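Local coordinates for fusolin (Unidentified entomopoxvirus, PDB 4OW5), which probably binds chitin through a lytic polysaccharide mono-oxygenase-like domain, enhances viral virulence and crystallizes in vivo into viral spindles, at residues A55-Q60 against R101-G106. Numbering follows the deposited sequence.
Sequences AASAAQ and RIRPFG
Ser57 and Arg103 meet through one nearly straight hydrogen bond, supplemented by a weak one, and almost all of the 93 Å² buried between 55-60 and 101-106 belongs to this pair. The main bond runs from Arg103 NH2 to Ser57 OG at 3.0 Å. Its N-H...O angle is 169°, and the hydroxyl oxygen lies in the guanidinium plane, so Ser57 is met at the edge of the group. Arg103 NH1 adds a weak bond to the same Ser57 OG, 3.5 Å long and bent to 136°, which may at most help orient the guanidinium.

Torsions explain the reach. The aliphatic part of Arg103 runs straight out from CB, chi2 and chi3 (178°) both near anti, and covers the 11.5 Å from Arg103 CA to Ser57 CA.

Beyond these bonds, Ser57 O lies 3.3 Å from Arg103 NH2, and Ala58 N 3.7 Å from Arg103 NH2, again at the guanidinium edge.

Two successive cis peptides, before Pro104 and before Phe105, turn the loop, which the Gly106 N to Ile102 O hydrogen bond closes. Within the lytic polysaccharide mono-oxygenase family domain, with the Arg103 side chain about 11 Å from that of metal-binding His1, a long arginine thereby links the loop between helix 80-87 and strand 120-123 to helix 52-64, where Arg103 also touches Tyr61; Ala58 packs on Val45 of helix 32-47, while Phe105 rests on Ala70 and Leu72 of strand 70-72.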
loop_
_atom_site.group_PDB
_atom_site.type_symbol
_atom_site.label_atom_id
_atom_site.label_comp_id
_atom_site.label_asym_id
_atom_site.label_seq_id
_atom_site.Cartn_x
_atom_site.Cartn_y
_atom_site.Cartn_z
ATOM N N ALA A 55 29.070 20.725 -10.312
ATOM C CA ALA A 55 27.921 19.820 -10.251
ATOM C C ALA A 55 27.917 18.996 -8.940
ATOM O O ALA A 55 26.863 18.913 -8.295
ATOM C CB ALA A 55 27.894 18.899 -11.457
ATOM N N ALA A 56 29.075 18.411 -8.535
ATOM C CA ALA A 56 29.162 17.645 -7.276
ATOM C C ALA A 56 28.981 18.585 -6.072
ATOM O O ALA A 56 28.309 18.222 -5.119
ATOM C CB ALA A 56 30.496 16.899 -7.161
ATOM N N SER A 57 29.539 19.789 -6.127
ATOM C CA SER A 57 29.365 20.757 -5.053
ATOM C C SER A 57 27.889 21.129 -4.862
ATOM O O SER A 57 27.426 21.259 -3.726
ATOM C CB SER A 57 30.179 22.022 -5.316
ATOM O OG SER A 57 29.980 22.931 -4.248
ATOM N N ALA A 58 27.173 21.356 -5.972
ATOM C CA ALA A 58 25.764 21.756 -5.925
ATOM C C ALA A 58 24.915 20.652 -5.325
ATOM O O ALA A 58 24.130 20.927 -4.413
ATOM C CB ALA A 58 25.270 22.120 -7.319
ATOM N N ALA A 59 25.111 19.416 -5.772
ATOM C CA ALA A 59 24.348 18.252 -5.280
ATOM C C ALA A 59 24.734 17.908 -3.830
ATOM O O ALA A 59 23.860 17.564 -3.028
ATOM C CB ALA A 59 24.563 17.053 -6.182
ATOM N N GLN A 60 26.019 18.023 -3.484
ATOM C CA GLN A 60 26.456 17.729 -2.110
ATOM C C GLN A 60 25.966 18.814 -1.163
ATOM O O GLN A 60 25.601 18.484 -0.036
ATOM C CB GLN A 60 27.977 17.547 -1.992
ATOM C CG GLN A 60 28.424 16.288 -2.680
ATOM C CD GLN A 60 29.908 16.135 -2.814
ATOM O OE1 GLN A 60 30.680 16.998 -2.427
ATOM N NE2 GLN A 60 30.322 15.015 -3.386
ATOM N N ARG A 101 23.738 28.503 -8.377
ATOM C CA ARG A 101 24.816 29.494 -8.349
ATOM C C ARG A 101 24.778 30.418 -7.153
ATOM O O ARG A 101 25.809 31.009 -6.852
ATOM C CB ARG A 101 24.769 30.372 -9.626
ATOM C CG ARG A 101 25.148 29.624 -10.875
ATOM C CD ARG A 101 25.184 30.541 -12.083
ATOM N NE ARG A 101 25.314 29.806 -13.343
ATOM C CZ ARG A 101 24.325 29.168 -13.970
ATOM N NH1 ARG A 101 23.099 29.139 -13.449
ATOM N NH2 ARG A 101 24.558 28.535 -15.114
ATOM N N ILE A 102 23.620 30.563 -6.477
ATOM C CA ILE A 102 23.427 31.513 -5.372
ATOM C C ILE A 102 23.211 30.773 -4.058
ATOM O O ILE A 102 22.217 30.050 -3.898
ATOM C CB ILE A 102 22.231 32.452 -5.682
ATOM C CG1 ILE A 102 22.441 33.170 -7.033
ATOM C CG2 ILE A 102 22.044 33.483 -4.571
ATOM C CD1 ILE A 102 21.159 33.750 -7.630
ATOM N N ARG A 103 24.093 31.045 -3.096
ATOM C CA ARG A 103 24.097 30.404 -1.798
ATOM C C ARG A 103 24.171 31.400 -0.653
ATOM O O ARG A 103 25.118 32.175 -0.620
ATOM C CB ARG A 103 25.319 29.526 -1.691
ATOM C CG ARG A 103 25.254 28.328 -2.526
ATOM C CD ARG A 103 26.570 27.629 -2.440
ATOM N NE ARG A 103 26.545 26.404 -3.228
ATOM C CZ ARG A 103 27.583 25.600 -3.395
ATOM N NH1 ARG A 103 28.745 25.873 -2.819
ATOM N NH2 ARG A 103 27.465 24.512 -4.115
ATOM N N PRO A 104 23.274 31.363 0.328
ATOM C CA PRO A 104 22.055 30.531 0.419
ATOM C C PRO A 104 21.021 30.955 -0.657
ATOM O O PRO A 104 21.121 32.063 -1.185
ATOM C CB PRO A 104 21.572 30.777 1.855
ATOM C CG PRO A 104 22.131 32.102 2.252
ATOM C CD PRO A 104 23.382 32.318 1.454
ATOM N N PHE A 105 20.071 30.079 -1.062
ATOM C CA PHE A 105 19.833 28.766 -0.496
ATOM C C PHE A 105 20.239 27.635 -1.473
ATOM O O PHE A 105 19.941 26.478 -1.207
ATOM C CB PHE A 105 18.361 28.663 -0.076
ATOM C CG PHE A 105 18.072 29.536 1.119
ATOM C CD1 PHE A 105 17.526 30.802 0.958
ATOM C CD2 PHE A 105 18.473 29.152 2.390
ATOM C CE1 PHE A 105 17.332 31.641 2.056
ATOM C CE2 PHE A 105 18.257 29.986 3.492
ATOM C CZ PHE A 105 17.722 31.243 3.307
ATOM N N GLY A 106 20.961 27.961 -2.539
ATOM C CA GLY A 106 21.426 26.971 -3.508
ATOM C C GLY A 106 20.281 26.357 -4.274
ATOM O O GLY A 106 19.209 26.953 -4.362
#